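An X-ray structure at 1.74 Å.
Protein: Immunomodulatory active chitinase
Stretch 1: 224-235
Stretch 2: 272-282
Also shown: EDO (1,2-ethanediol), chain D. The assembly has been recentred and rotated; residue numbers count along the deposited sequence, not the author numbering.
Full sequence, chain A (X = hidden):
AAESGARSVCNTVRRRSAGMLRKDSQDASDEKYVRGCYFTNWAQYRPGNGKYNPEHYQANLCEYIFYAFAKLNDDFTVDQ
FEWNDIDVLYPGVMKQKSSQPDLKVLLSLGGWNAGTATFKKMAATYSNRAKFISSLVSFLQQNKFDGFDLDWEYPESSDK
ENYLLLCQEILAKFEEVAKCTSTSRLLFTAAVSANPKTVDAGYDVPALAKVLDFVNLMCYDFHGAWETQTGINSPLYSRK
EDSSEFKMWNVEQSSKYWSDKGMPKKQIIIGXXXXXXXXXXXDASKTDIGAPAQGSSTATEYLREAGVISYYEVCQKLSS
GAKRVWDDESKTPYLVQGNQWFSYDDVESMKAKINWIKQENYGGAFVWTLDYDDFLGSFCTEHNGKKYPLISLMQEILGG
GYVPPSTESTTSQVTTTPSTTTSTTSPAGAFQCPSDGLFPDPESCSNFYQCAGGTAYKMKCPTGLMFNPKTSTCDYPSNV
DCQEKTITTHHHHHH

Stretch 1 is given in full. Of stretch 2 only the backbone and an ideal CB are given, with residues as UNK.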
# COMPACT_ATOMS: atom_id res chain seq x y z
N GLY A 224 36.49 4.32 17.32
CA GLY A 224 35.64 3.57 18.22
C GLY A 224 36.46 2.75 19.19
O GLY A 224 37.69 2.86 19.23
N ALA A 225 35.76 1.92 19.96
CA ALA A 225 36.37 1.23 21.09
C ALA A 225 37.39 0.18 20.69
O ALA A 225 38.06 -0.38 21.56
CB ALA A 225 35.27 0.60 21.95
N TRP A 226 37.54 -0.11 19.39
CA TRP A 226 38.65 -0.95 18.97
C TRP A 226 39.99 -0.24 19.10
O TRP A 226 41.03 -0.90 19.04
CB TRP A 226 38.44 -1.43 17.53
CG TRP A 226 38.11 -0.30 16.57
CD1 TRP A 226 39.00 0.43 15.82
CD2 TRP A 226 36.80 0.24 16.28
NE1 TRP A 226 38.32 1.37 15.06
CE2 TRP A 226 36.98 1.27 15.33
CE3 TRP A 226 35.51 -0.07 16.71
CZ2 TRP A 226 35.91 2.02 14.82
CZ3 TRP A 226 34.43 0.67 16.19
CH2 TRP A 226 34.65 1.70 15.26
N GLU A 227 39.98 1.08 19.29
CA GLU A 227 41.19 1.87 19.48
C GLU A 227 41.46 2.11 20.96
O GLU A 227 40.53 2.24 21.77
CB GLU A 227 41.09 3.21 18.76
CG GLU A 227 41.05 3.05 17.25
CD GLU A 227 40.56 4.29 16.56
OE1 GLU A 227 39.55 4.86 17.03
OE2 GLU A 227 41.18 4.70 15.55
N THR A 228 42.74 2.18 21.32
CA THR A 228 43.19 2.37 22.69
C THR A 228 43.15 3.82 23.17
O THR A 228 43.69 4.11 24.24
CB THR A 228 44.62 1.82 22.86
OG1 THR A 228 45.52 2.58 22.04
CG2 THR A 228 44.69 0.35 22.43
N GLN A 229 42.55 4.73 22.40
CA GLN A 229 42.38 6.11 22.83
C GLN A 229 41.10 6.68 22.23
O GLN A 229 40.61 6.21 21.19
CB GLN A 229 43.56 6.99 22.42
CG GLN A 229 43.64 7.21 20.93
CD GLN A 229 45.02 7.65 20.49
OE1 GLN A 229 45.95 6.85 20.44
NE2 GLN A 229 45.16 8.94 20.18
N THR A 230 40.58 7.73 22.87
CA THR A 230 39.32 8.30 22.42
C THR A 230 39.48 9.04 21.10
O THR A 230 40.55 9.56 20.78
CB THR A 230 38.75 9.28 23.46
OG1 THR A 230 39.63 10.41 23.58
CG2 THR A 230 38.58 8.60 24.82
N GLY A 231 38.38 9.11 20.35
CA GLY A 231 38.37 9.74 19.04
C GLY A 231 36.94 9.96 18.60
O GLY A 231 35.99 9.62 19.32
N ILE A 232 36.80 10.54 17.41
CA ILE A 232 35.51 11.06 16.94
C ILE A 232 34.86 10.06 16.00
O ILE A 232 35.47 9.66 14.99
CB ILE A 232 35.69 12.41 16.22
CG1 ILE A 232 36.48 13.40 17.10
CG2 ILE A 232 34.34 13.00 15.88
CD1 ILE A 232 35.80 13.72 18.41
N ASN A 233 33.62 9.67 16.31
CA ASN A 233 32.91 8.70 15.48
C ASN A 233 32.76 9.20 14.04
O ASN A 233 33.07 8.48 13.08
CB ASN A 233 31.55 8.40 16.11
CG ASN A 233 30.76 7.34 15.33
OD1 ASN A 233 31.31 6.31 14.92
ND2 ASN A 233 29.47 7.58 15.12
N SER A 234 32.31 10.43 13.86
CA SER A 234 32.00 10.95 12.52
C SER A 234 32.32 12.43 12.48
O SER A 234 31.42 13.29 12.55
CB SER A 234 30.54 10.68 12.17
OG SER A 234 30.22 11.06 10.83
N PRO A 235 33.60 12.79 12.39
CA PRO A 235 33.95 14.21 12.32
C PRO A 235 33.60 14.77 10.96
O PRO A 235 33.80 14.12 9.93
CB PRO A 235 35.47 14.22 12.55
CG PRO A 235 35.93 12.87 12.06
CD PRO A 235 34.78 11.91 12.27
N UNK A 272 24.61 10.02 8.35
CA UNK A 272 24.53 10.76 9.62
C UNK A 272 24.22 9.76 10.73
O UNK A 272 23.15 9.12 10.71
CB UNK A 272 23.47 11.86 9.56
N UNK A 273 25.11 9.59 11.71
CA UNK A 273 24.83 8.65 12.80
C UNK A 273 23.97 9.31 13.87
O UNK A 273 24.20 10.46 14.24
CB UNK A 273 26.13 8.13 13.42
N UNK A 274 22.99 8.56 14.40
CA UNK A 274 22.25 9.02 15.57
C UNK A 274 22.66 8.27 16.83
O UNK A 274 22.00 8.40 17.87
CB UNK A 274 20.75 8.86 15.34
N UNK A 275 23.73 7.47 16.74
CA UNK A 275 24.38 6.81 17.86
C UNK A 275 25.75 7.43 18.07
O UNK A 275 26.25 8.21 17.25
CB UNK A 275 24.49 5.30 17.62
N UNK A 276 26.36 7.07 19.21
CA UNK A 276 27.73 7.43 19.49
C UNK A 276 28.53 6.19 19.86
O UNK A 276 27.98 5.09 20.01
CB UNK A 276 27.80 8.47 20.61
N UNK A 277 29.84 6.39 20.01
CA UNK A 277 30.76 5.32 20.40
C UNK A 277 31.53 5.76 21.63
O UNK A 277 31.80 6.95 21.82
CB UNK A 277 31.72 4.96 19.26
N UNK A 278 31.89 4.78 22.45
CA UNK A 278 32.34 5.08 23.80
C UNK A 278 33.52 4.24 24.24
O UNK A 278 33.74 3.12 23.77
CB UNK A 278 31.19 4.89 24.78
N UNK A 279 34.25 4.79 25.20
CA UNK A 279 35.40 4.18 25.85
C UNK A 279 35.26 4.27 27.37
O UNK A 279 34.54 5.12 27.90
CB UNK A 279 36.70 4.85 25.39
N UNK A 280 36.00 3.41 28.07
CA UNK A 280 36.31 3.61 29.48
C UNK A 280 37.71 4.20 29.56
O UNK A 280 38.67 3.60 29.06
CB UNK A 280 36.21 2.31 30.27
N UNK A 281 37.82 5.39 30.14
CA UNK A 281 39.10 6.08 30.19
C UNK A 281 40.08 5.36 31.11
O UNK A 281 39.69 4.81 32.15
CB UNK A 281 38.91 7.52 30.65
N UNK A 282 41.36 5.38 30.73
CA UNK A 282 42.39 4.90 31.64
C UNK A 282 42.54 5.82 32.84
O UNK A 282 42.87 5.36 33.94
CB UNK A 282 43.73 4.77 30.91
C1 EDO D . 26.20 1.13 11.05
O1 EDO D . 27.00 0.43 10.10
C2 EDO D . 27.09 1.79 12.11
O2 EDO D . 28.00 0.83 12.66

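Position 272 directs its CA-to-CB bond away from stretch 1, which therefore says little about its identity; many residues would do, and it is Leu272. At 273 the bond points toward stretch 1, with the ideal CB 3.8 Å from Asn233 ND2. Phi is -83°, compatible with proline, and a small or medium side chain would suit. Pro273 is deposited, and its CG packs 3.8 Å from both Asn233 ND2 and Ser234 CB. Position 274 points away and is unconstrained from this side; it is Thr274.

At 275 CA-to-CB runs sideways, with nothing of stretch 1 near the ideal CB, so only a long side chain could reach across. Tyr275 does so: its CE2 lies 3.4 Å from Asn233 ND2. A water accepts from Asn233 ND2 (2.8 Å) and lies 2.7 Å from Tyr275 O, linking the amide to the strand backbone. Position 276, with extended angles and no neighbour from stretch 1, could take many residues; it is Gly276.

Position 277 points toward stretch 1, its ideal CB 4.3 Å from Gly224 CA and 4.6 Å from Asn233 OD1. Beyond lies the indole of Trp226, so a long chain, perhaps with a polar or cationic end, would fit. Arg277 has CD 3.8 Å from Gly224 CA and 3.5 Å from Asn233 OD1. The edge of the Trp226 ring meets a guanidinium face, with CZ3 3.7 Å from Arg277 NH1. One water accepts from both Arg277 NH1 and Ala225 N, each at 3.0 Å, while Arg277 NH2 makes a weak hydrogen bond to O2 of the ethanediol (3.3 Å). At 278 an ideal CB would point away, with nothing of stretch 1 within 5.5 Å, so stretch 1 allows many residues; it is Gly278, whose backbone O lies 3.5 Å from Ala225 CB.

Position 279 faces the hollow of the loop. Ala225 and Thr230 border a slot lined with the carbonyl oxygens of Gly224, Glu227 and Gln229. A flat side chain carrying a donor is called for: tryptophan suits best, though histidine or tyrosine could be imagined. It is Trp279, whose NE1 donates to Glu227 O (3.0 Å). Ala225 CA lies over one face, 4.0 Å from the centroid of the five-membered ring, and Thr230 CA over the opposite face, 3.7 Å from that of the six-membered ring; both are CH-pi contacts.

Position 280 points away and is open; it is Thr280. At 281 CA-to-CB runs sideways, and the methyl of Thr230 favours an aliphatic chain long enough to reach it. Leu281 CD2 meets Thr230 CG2 at 3.7 Å. Position 282 is out of reach, leaving the choice free; it is Ser282.

Stretch 2 272-282: LPTYGRGWTLS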
# COMPACT_ATOMS: atom_id res chain seq x y z
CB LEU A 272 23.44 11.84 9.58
CG LEU A 272 23.46 12.83 8.42
CD1 LEU A 272 22.22 13.70 8.48
CD2 LEU A 272 24.71 13.69 8.45
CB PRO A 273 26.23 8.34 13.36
CG PRO A 273 27.02 9.58 13.06
CD PRO A 273 26.47 10.16 11.79
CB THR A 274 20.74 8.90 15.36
OG1 THR A 274 20.41 7.56 14.97
CG2 THR A 274 20.25 9.88 14.31
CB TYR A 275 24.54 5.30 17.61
CG TYR A 275 25.50 5.06 16.46
CD1 TYR A 275 25.07 5.20 15.15
CD2 TYR A 275 26.85 4.80 16.70
CE1 TYR A 275 25.96 5.03 14.08
CE2 TYR A 275 27.74 4.64 15.63
CZ TYR A 275 27.28 4.77 14.33
OH TYR A 275 28.15 4.63 13.29
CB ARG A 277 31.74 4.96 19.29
CG ARG A 277 31.04 4.40 18.06
CD ARG A 277 31.99 3.69 17.10
NE ARG A 277 31.18 2.99 16.10
CZ ARG A 277 30.66 1.78 16.28
NH1 ARG A 277 30.91 1.10 17.39
NH2 ARG A 277 29.90 1.25 15.33
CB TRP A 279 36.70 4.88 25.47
CG TRP A 279 37.14 4.74 24.03
CD1 TRP A 279 38.12 3.91 23.54
CD2 TRP A 279 36.67 5.51 22.91
NE1 TRP A 279 38.26 4.10 22.18
CE2 TRP A 279 37.39 5.08 21.78
CE3 TRP A 279 35.71 6.51 22.76
CZ2 TRP A 279 37.17 5.61 20.51
CZ3 TRP A 279 35.50 7.04 21.50
CH2 TRP A 279 36.22 6.58 20.39
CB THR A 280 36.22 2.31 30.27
OG1 THR A 280 34.88 1.79 30.19
CG2 THR A 280 36.59 2.52 31.73
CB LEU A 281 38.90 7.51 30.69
CG LEU A 281 38.02 8.41 29.81
CD1 LEU A 281 37.67 9.68 30.56
CD2 LEU A 281 38.76 8.74 28.52
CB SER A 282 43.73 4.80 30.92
OG SER A 282 43.62 3.97 29.78
O HOH W 1 32.77 1.51 19.76
O HOH W 2 28.27 9.84 16.36
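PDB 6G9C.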